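Local coordinates for protein pyruvate kinase (PDB 3GG8) that catalyses the final step of glycolysis, transferring the phosphoryl group of phosphoenolpyruvate to ADP to yield pyruvate and ATP, at residues C[37-42]-C[447-452]; C[53-58]-C[85-90]. All coordinates share one frame; numbering follows the deposited sequence.

In the fold
Contact 1 joins the first strand of the barrel domain to a loop of the C-terminal alpha/beta domain, whereas contact 2 lies wholly within the barrel domain, between the two helices that follow its first two strands. Their centres are about 17 Å apart. Strand 39-43 runs from the domain boundary of contact 1 toward helix 51-60 of contact 2, and the two meet directly where Cys42 CB packs 3.8 Å from Met57 CE. In pyruvate kinases, as in other barrels of this kind, the active site lies at the C-terminal ends of the strands; contact 1 engages the opposite, N-terminal end, and contact 2 the outer helical layer.

Contact 1 (C[37-42]-C[447-452]); sequences RTRIVC and HLQVIR
Arg39 and Arg452 carry a buried interface between domains: the entry to the first strand of the (beta/alpha)8 barrel packs on the loop between helix 442-447 and strand 454-458 of the alpha/beta domain. The closest backbone approach is Thr38 CA to Arg452 CA, 4.7 Å, yet no hydrogen bond crosses between the segments. Instead, aliphatic parts of arginines lie against carbonyl groups. Arg39 CD is modelled near Ile451 O; beyond it the bent chain carries the guanidinium away from that oxygen and along the flank of Gln449, oblique to Gln449 O. The exact placement is doubtful, because Arg39 CG is modelled too close to Gln449 O. The amide of Gln449 is turned to its own chain, NE2 bonding Ile445 O.

Arg452 runs the other way, its CG 3.3 Å from Arg37 O, and its CA adds a CA-H...O contact to the same oxygen at 3.4 Å. Farther out, Thr38 OG1 sits over one face of the Arg452 guanidinium, offset toward its rim and 3.6 Å from NE. Thr38 OG1 bonds Glu371, while Arg452 NH2 reaches Val337 O in helix 327-339 and Thr341 O just before the last barrel strand. The two domains thus meet here through packing and carbonyl contacts, without a hydrogen bond between the segments, and barrel-domain carbonyls satisfy NH2 of the buried Arg452.

Contact 2 (C[53-58]-C[85-90]); sequences TLVKMI and QEAMKQ
The carbonyl oxygen of Leu54, whose side chain packs on Ala87, is gripped by two backbone amides of its own helix: Ile58 N at 2.9 Å and, weakly, Met57 N at 3.1 Å. This turn belongs to helix 51-60, which follows the first strand of the (beta/alpha)8 barrel; its partner, helix 74-90, follows the second. The contact therefore joins neighbouring members of the helical layer that surrounds the barrel sheet. The short axes approach to 8.9 Å and cross at -56°, consistent with the small Ala87 at the crossing, whose CA is 5.2 Å from that of Val55.

Ala87 is the common target of three apolar side chains spaced along the facing side of the first helix. Leu54 meets it with CB rather than with its branched end; the Leu54 side chain also touches Asn83 and Ile84 in the preceding turn of the second helix. Val55 offers CG2, anti to its carbonyl carbon; this methyl lies 3.7 Å from both Ala87 CA and Ala87 O. From a turn farther on, Ile58 extends CD1 at the end of an extended chi2 (169°) to within 4.2 Å of Ala87 CB.

On the second helix Glu86 and Lys89 form a salt bridge one turn apart, NZ meeting OE1 from above the carboxylate plane, 42° out of it, with both side chains exposed. Gln90 borders the contact with its exposed side chain: its aliphatic CB and its amide both lie alongside one methyl group, Val55 CG2, with Gln90 OE1 3.9 Å from that carbon.

Contact 1 (C[37-42]-C[447-452])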
ATOM      1  N   ARG C  37      24.155  -5.188 -15.304  1.00 29.81           N
ATOM      2  CA  ARG C  37      22.966  -5.738 -15.977  1.00 31.31           C
ATOM      3  C   ARG C  37      22.622  -5.058 -17.309  1.00 32.02           C
ATOM      4  O   ARG C  37      22.171  -5.710 -18.263  1.00 33.01           O
ATOM      5  CB  ARG C  37      21.771  -5.689 -15.017  1.00 31.48           C
ATOM      6  CG  ARG C  37      22.135  -5.970 -13.556  1.00 32.17           C
ATOM      7  CD  ARG C  37      22.465  -7.446 -13.310  1.00 35.56           C
ATOM      8  NE  ARG C  37      21.342  -8.315 -13.674  1.00 37.70           N
ATOM      9  CZ  ARG C  37      20.259  -8.511 -12.922  1.00 36.88           C
ATOM     10  NH1 ARG C  37      20.150  -7.910 -11.744  1.00 37.96           N
ATOM     11  NH2 ARG C  37      19.283  -9.306 -13.347  1.00 35.41           N
ATOM     12  N   THR C  38      22.846  -3.750 -17.378  1.00 32.53           N
ATOM     13  CA  THR C  38      22.681  -2.971 -18.617  1.00 32.26           C
ATOM     14  C   THR C  38      23.545  -3.515 -19.779  1.00 32.98           C
ATOM     15  O   THR C  38      24.694  -3.891 -19.573  1.00 33.64           O
ATOM     16  CB  THR C  38      22.930  -1.442 -18.335  1.00 32.20           C
ATOM     17  OG1 THR C  38      22.152  -1.032 -17.190  1.00 30.80           O
ATOM     18  CG2 THR C  38      22.545  -0.588 -19.511  1.00 30.11           C
ATOM     19  N   ARG C  39      22.959  -3.599 -20.977  1.00 32.95           N
ATOM     20  CA  ARG C  39      23.614  -4.125 -22.182  1.00 33.11           C
ATOM     21  C   ARG C  39      24.359  -3.016 -22.945  1.00 33.02           C
ATOM     22  O   ARG C  39      23.918  -1.868 -22.964  1.00 32.65           O
ATOM     23  CB  ARG C  39      22.538  -4.681 -23.111  1.00 33.94           C
ATOM     24  CG  ARG C  39      22.180  -6.138 -22.964  1.00 35.81           C
ATOM     25  CD  ARG C  39      22.130  -6.654 -21.570  1.00 37.66           C
ATOM     26  NE  ARG C  39      23.405  -7.170 -21.066  1.00 39.57           N
ATOM     27  CZ  ARG C  39      24.003  -8.295 -21.465  1.00 40.97           C
ATOM     28  NH1 ARG C  39      25.138  -8.656 -20.894  1.00 39.88           N
ATOM     29  NH2 ARG C  39      23.495  -9.053 -22.433  1.00 43.34           N
ATOM     30  N   ILE C  40      25.486  -3.344 -23.576  1.00 33.15           N
ATOM     31  CA  ILE C  40      26.294  -2.301 -24.230  1.00 32.99           C
ATOM     32  C   ILE C  40      26.348  -2.517 -25.743  1.00 33.69           C
ATOM     33  O   ILE C  40      26.713  -3.605 -26.211  1.00 33.30           O
ATOM     34  CB  ILE C  40      27.714  -2.196 -23.625  1.00 33.05           C
ATOM     35  CG1 ILE C  40      27.642  -1.791 -22.137  1.00 32.36           C
ATOM     36  CG2 ILE C  40      28.579  -1.218 -24.413  1.00 32.16           C
ATOM     37  CD1 ILE C  40      28.954  -1.874 -21.401  1.00 32.71           C
ATOM     38  N   VAL C  41      25.949  -1.483 -26.489  1.00 33.88           N
ATOM     39  CA  VAL C  41      26.012  -1.505 -27.955  1.00 33.82           C
ATOM     40  C   VAL C  41      27.221  -0.691 -28.442  1.00 34.58           C
ATOM     41  O   VAL C  41      27.422   0.466 -28.025  1.00 32.94           O
ATOM     42  CB  VAL C  41      24.701  -0.975 -28.601  1.00 34.40           C
ATOM     43  CG1 VAL C  41      24.761  -1.072 -30.132  1.00 33.02           C
ATOM     44  CG2 VAL C  41      23.460  -1.707 -28.027  1.00 32.86           C
ATOM     45  N   CYS C  42      28.023  -1.318 -29.312  1.00 34.78           N
ATOM     46  CA  CYS C  42      29.239  -0.702 -29.864  1.00 35.18           C
ATOM     47  C   CYS C  42      29.166  -0.609 -31.374  1.00 35.46           C
ATOM     48  O   CYS C  42      28.811  -1.579 -32.062  1.00 34.68           O
ATOM     49  CB  CYS C  42      30.474  -1.500 -29.471  1.00 36.00           C
ATOM     50  SG  CYS C  42      30.738  -1.566 -27.680  1.00 36.75           S
ATOM     51  N   HIS C 447      18.871 -12.152 -30.045  1.00 32.04           N
ATOM     52  CA  HIS C 447      17.906 -11.091 -29.740  1.00 31.79           C
ATOM     53  C   HIS C 447      17.948 -10.664 -28.275  1.00 32.07           C
ATOM     54  O   HIS C 447      17.693  -9.519 -27.937  1.00 31.87           O
ATOM     55  CB  HIS C 447      16.486 -11.514 -30.131  1.00 31.43           C
ATOM     56  CG  HIS C 447      16.283 -11.672 -31.609  1.00 30.88           C
ATOM     57  ND1 HIS C 447      15.467 -12.645 -32.148  1.00 29.57           N
ATOM     58  CD2 HIS C 447      16.789 -10.982 -32.660  1.00 29.68           C
ATOM     59  CE1 HIS C 447      15.463 -12.537 -33.463  1.00 28.96           C
ATOM     60  NE2 HIS C 447      16.263 -11.541 -33.801  1.00 29.85           N
ATOM     61  N   LEU C 448      18.307 -11.603 -27.418  1.00 32.90           N
ATOM     62  CA  LEU C 448      18.318 -11.408 -25.973  1.00 33.26           C
ATOM     63  C   LEU C 448      19.514 -10.606 -25.477  1.00 33.25           C
ATOM     64  O   LEU C 448      19.585 -10.265 -24.297  1.00 34.21           O
ATOM     65  CB  LEU C 448      18.283 -12.783 -25.289  1.00 33.05           C
ATOM     66  CG  LEU C 448      17.004 -13.370 -24.669  1.00 33.60           C
ATOM     67  CD1 LEU C 448      15.699 -12.659 -25.016  1.00 31.68           C
ATOM     68  CD2 LEU C 448      16.928 -14.857 -24.958  1.00 33.83           C
ATOM     69  N   GLN C 449      20.446 -10.297 -26.371  1.00 33.15           N
ATOM     70  CA  GLN C 449      21.664  -9.574 -25.994  1.00 33.04           C
ATOM     71  C   GLN C 449      21.349  -8.103 -25.739  1.00 32.72           C
ATOM     72  O   GLN C 449      22.203  -7.331 -25.324  1.00 31.54           O
ATOM     73  CB  GLN C 449      22.723  -9.703 -27.090  1.00 32.68           C
ATOM     74  CG  GLN C 449      23.143 -11.140 -27.376  1.00 33.45           C
ATOM     75  CD  GLN C 449      23.704 -11.842 -26.159  1.00 34.06           C
ATOM     76  OE1 GLN C 449      24.569 -11.308 -25.452  1.00 33.75           O
ATOM     77  NE2 GLN C 449      23.232 -13.058 -25.919  1.00 34.06           N
ATOM     78  N   VAL C 450      20.085  -7.764 -25.961  1.00 32.39           N
ATOM     79  CA  VAL C 450      19.579  -6.403 -25.913  1.00 32.07           C
ATOM     80  C   VAL C 450      18.686  -6.168 -24.657  1.00 31.75           C
ATOM     81  O   VAL C 450      18.157  -5.073 -24.445  1.00 31.45           O
ATOM     82  CB  VAL C 450      18.911  -6.137 -27.312  1.00 31.99           C
ATOM     83  CG1 VAL C 450      17.491  -5.774 -27.234  1.00 31.55           C
ATOM     84  CG2 VAL C 450      19.760  -5.203 -28.191  1.00 31.00           C
ATOM     85  N   ILE C 451      18.576  -7.202 -23.812  1.00 31.57           N
ATOM     86  CA  ILE C 451      17.704  -7.212 -22.627  1.00 31.43           C
ATOM     87  C   ILE C 451      18.535  -7.025 -21.329  1.00 31.97           C
ATOM     88  O   ILE C 451      19.376  -7.863 -21.009  1.00 31.37           O
ATOM     89  CB  ILE C 451      16.879  -8.558 -22.515  1.00 31.70           C
ATOM     90  CG1 ILE C 451      16.162  -8.931 -23.826  1.00 31.14           C
ATOM     91  CG2 ILE C 451      15.848  -8.497 -21.379  1.00 31.71           C
ATOM     92  CD1 ILE C 451      15.236  -7.837 -24.393  1.00 29.61           C
ATOM     93  N   ARG C 452      18.289  -5.933 -20.587  1.00 32.12           N
ATOM     94  CA  ARG C 452      18.951  -5.715 -19.299  1.00 32.38           C
ATOM     95  C   ARG C 452      18.695  -6.866 -18.315  1.00 32.95           C
ATOM     96  O   ARG C 452      17.561  -7.286 -18.121  1.00 33.60           O
ATOM     97  CB  ARG C 452      18.533  -4.382 -18.656  1.00 32.67           C
ATOM     98  CG  ARG C 452      19.443  -3.985 -17.505  1.00 32.57           C
ATOM     99  CD  ARG C 452      18.791  -3.165 -16.401  1.00 32.86           C
ATOM    100  NE  ARG C 452      18.677  -1.772 -16.762  1.00 30.93           N
ATOM    101  CZ  ARG C 452      18.560  -0.754 -15.910  1.00 28.73           C
ATOM    102  NH1 ARG C 452      18.563  -0.928 -14.596  1.00 28.35           N
ATOM    103  NH2 ARG C 452      18.455   0.457 -16.399  1.00 25.44           N
TER

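Contact 2 (C[53-58]-C[85-90])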
ATOM      1  N   THR C  53      41.176  -6.114 -31.124  1.00 36.53           N
ATOM      2  CA  THR C  53      40.466  -5.132 -30.315  1.00 36.08           C
ATOM      3  C   THR C  53      38.980  -5.492 -30.161  1.00 35.62           C
ATOM      4  O   THR C  53      38.360  -5.150 -29.158  1.00 35.64           O
ATOM      5  CB  THR C  53      40.713  -3.635 -30.742  1.00 35.98           C
ATOM      6  OG1 THR C  53      39.594  -3.122 -31.454  1.00 38.37           O
ATOM      7  CG2 THR C  53      41.964  -3.474 -31.579  1.00 34.07           C
ATOM      8  N   LEU C  54      38.411  -6.184 -31.145  1.00 35.04           N
ATOM      9  CA  LEU C  54      37.047  -6.683 -30.997  1.00 34.26           C
ATOM     10  C   LEU C  54      36.964  -7.687 -29.836  1.00 34.14           C
ATOM     11  O   LEU C  54      36.036  -7.633 -29.022  1.00 33.67           O
ATOM     12  CB  LEU C  54      36.540  -7.312 -32.290  1.00 33.67           C
ATOM     13  CG  LEU C  54      36.245  -6.378 -33.467  1.00 34.18           C
ATOM     14  CD1 LEU C  54      35.895  -7.205 -34.696  1.00 33.06           C
ATOM     15  CD2 LEU C  54      35.150  -5.336 -33.127  1.00 33.08           C
ATOM     16  N   VAL C  55      37.935  -8.592 -29.770  1.00 33.65           N
ATOM     17  CA  VAL C  55      38.032  -9.538 -28.665  1.00 33.94           C
ATOM     18  C   VAL C  55      38.153  -8.810 -27.317  1.00 34.12           C
ATOM     19  O   VAL C  55      37.404  -9.113 -26.381  1.00 34.41           O
ATOM     20  CB  VAL C  55      39.189 -10.531 -28.869  1.00 33.87           C
ATOM     21  CG1 VAL C  55      39.493 -11.276 -27.578  1.00 33.79           C
ATOM     22  CG2 VAL C  55      38.844 -11.503 -29.976  1.00 33.16           C
ATOM     23  N   LYS C  56      39.064  -7.835 -27.234  1.00 33.88           N
ATOM     24  CA  LYS C  56      39.226  -7.009 -26.024  1.00 33.63           C
ATOM     25  C   LYS C  56      37.938  -6.273 -25.659  1.00 33.55           C
ATOM     26  O   LYS C  56      37.674  -6.017 -24.494  1.00 33.80           O
ATOM     27  CB  LYS C  56      40.355  -6.004 -26.207  1.00 33.58           C
ATOM     28  CG  LYS C  56      41.739  -6.622 -26.149  1.00 33.03           C
ATOM     29  CD  LYS C  56      42.829  -5.596 -26.370  1.00 31.79           C
ATOM     30  CE  LYS C  56      44.174  -6.282 -26.460  1.00 33.70           C
ATOM     31  NZ  LYS C  56      45.283  -5.301 -26.548  1.00 35.27           N
ATOM     32  N   MET C  57      37.141  -5.947 -26.667  1.00 33.16           N
ATOM     33  CA  MET C  57      35.863  -5.287 -26.454  1.00 33.09           C
ATOM     34  C   MET C  57      34.804  -6.240 -25.939  1.00 32.39           C
ATOM     35  O   MET C  57      33.986  -5.847 -25.119  1.00 32.10           O
ATOM     36  CB  MET C  57      35.404  -4.581 -27.723  1.00 32.79           C
ATOM     37  CG  MET C  57      36.150  -3.285 -27.919  1.00 34.01           C
ATOM     38  SD  MET C  57      35.955  -2.612 -29.550  1.00 34.53           S
ATOM     39  CE  MET C  57      34.269  -2.041 -29.533  1.00 33.69           C
ATOM     40  N   ILE C  58      34.828  -7.490 -26.401  1.00 32.00           N
ATOM     41  CA  ILE C  58      33.961  -8.505 -25.832  1.00 31.77           C
ATOM     42  C   ILE C  58      34.240  -8.636 -24.329  1.00 32.58           C
ATOM     43  O   ILE C  58      33.302  -8.600 -23.520  1.00 32.39           O
ATOM     44  CB  ILE C  58      34.132  -9.878 -26.499  1.00 31.87           C
ATOM     45  CG1 ILE C  58      33.673  -9.844 -27.958  1.00 30.69           C
ATOM     46  CG2 ILE C  58      33.386 -10.962 -25.691  1.00 31.43           C
ATOM     47  CD1 ILE C  58      34.065 -11.071 -28.746  1.00 31.25           C
ATOM     48  N   GLN C  85      32.962 -12.351 -36.687  1.00 33.94           N
ATOM     49  CA  GLN C  85      32.878 -13.812 -36.663  1.00 34.86           C
ATOM     50  C   GLN C  85      34.184 -14.454 -36.185  1.00 34.57           C
ATOM     51  O   GLN C  85      34.162 -15.487 -35.520  1.00 34.11           O
ATOM     52  CB  GLN C  85      32.467 -14.351 -38.041  1.00 34.71           C
ATOM     53  CG  GLN C  85      31.023 -14.015 -38.419  1.00 35.22           C
ATOM     54  CD  GLN C  85      30.680 -14.335 -39.869  1.00 37.14           C
ATOM     55  OE1 GLN C  85      31.565 -14.529 -40.724  1.00 39.65           O
ATOM     56  NE2 GLN C  85      29.379 -14.384 -40.162  1.00 40.64           N
ATOM     57  N   GLU C  86      35.310 -13.822 -36.508  1.00 34.73           N
ATOM     58  CA  GLU C  86      36.614 -14.291 -36.053  1.00 35.07           C
ATOM     59  C   GLU C  86      36.827 -14.029 -34.569  1.00 35.03           C
ATOM     60  O   GLU C  86      37.312 -14.901 -33.852  1.00 35.09           O
ATOM     61  CB  GLU C  86      37.753 -13.679 -36.876  1.00 35.07           C
ATOM     62  CG  GLU C  86      37.919 -14.289 -38.267  1.00 36.45           C
ATOM     63  CD  GLU C  86      38.065 -15.806 -38.235  1.00 38.95           C
ATOM     64  OE1 GLU C  86      37.405 -16.485 -39.053  1.00 39.46           O
ATOM     65  OE2 GLU C  86      38.832 -16.325 -37.389  1.00 39.38           O
ATOM     66  N   ALA C  87      36.470 -12.831 -34.112  1.00 35.44           N
ATOM     67  CA  ALA C  87      36.509 -12.504 -32.682  1.00 35.94           C
ATOM     68  C   ALA C  87      35.712 -13.523 -31.852  1.00 36.25           C
ATOM     69  O   ALA C  87      36.171 -13.989 -30.812  1.00 36.15           O
ATOM     70  CB  ALA C  87      35.989 -11.090 -32.446  1.00 35.52           C
ATOM     71  N   MET C  88      34.524 -13.869 -32.335  1.00 36.95           N
ATOM     72  CA  MET C  88      33.658 -14.834 -31.668  1.00 38.29           C
ATOM     73  C   MET C  88      34.231 -16.243 -31.675  1.00 37.65           C
ATOM     74  O   MET C  88      33.830 -17.072 -30.861  1.00 37.83           O
ATOM     75  CB  MET C  88      32.263 -14.833 -32.300  1.00 38.32           C
ATOM     76  CG  MET C  88      31.422 -13.582 -31.974  1.00 39.50           C
ATOM     77  SD  MET C  88      29.795 -13.594 -32.784  1.00 41.86           S
ATOM     78  CE  MET C  88      29.108 -15.124 -32.160  1.00 40.79           C
ATOM     79  N   LYS C  89      35.162 -16.523 -32.585  1.00 37.32           N
ATOM     80  CA  LYS C  89      35.827 -17.826 -32.596  1.00 37.12           C
ATOM     81  C   LYS C  89      36.804 -17.933 -31.431  1.00 36.69           C
ATOM     82  O   LYS C  89      37.029 -19.016 -30.894  1.00 36.47           O
ATOM     83  CB  LYS C  89      36.514 -18.086 -33.933  1.00 37.27           C
ATOM     84  CG  LYS C  89      35.550 -18.619 -34.969  1.00 38.05           C
ATOM     85  CD  LYS C  89      36.091 -18.514 -36.371  1.00 39.27           C
ATOM     86  CE  LYS C  89      35.192 -19.276 -37.330  1.00 40.48           C
ATOM     87  NZ  LYS C  89      35.067 -18.597 -38.646  1.00 40.33           N
ATOM     88  N   GLN C  90      37.344 -16.784 -31.030  1.00 36.43           N
ATOM     89  CA  GLN C  90      38.259 -16.685 -29.895  1.00 36.16           C
ATOM     90  C   GLN C  90      37.505 -16.648 -28.570  1.00 35.93           C
ATOM     91  O   GLN C  90      38.075 -16.929 -27.520  1.00 35.78           O
ATOM     92  CB  GLN C  90      39.130 -15.434 -30.036  1.00 36.24           C
ATOM     93  CG  GLN C  90      39.966 -15.408 -31.302  1.00 35.93           C
ATOM     94  CD  GLN C  90      41.172 -14.502 -31.188  1.00 36.34           C
ATOM     95  OE1 GLN C  90      41.659 -14.230 -30.090  1.00 37.19           O
ATOM     96  NE2 GLN C  90      41.668 -14.037 -32.328  1.00 35.95           N
TER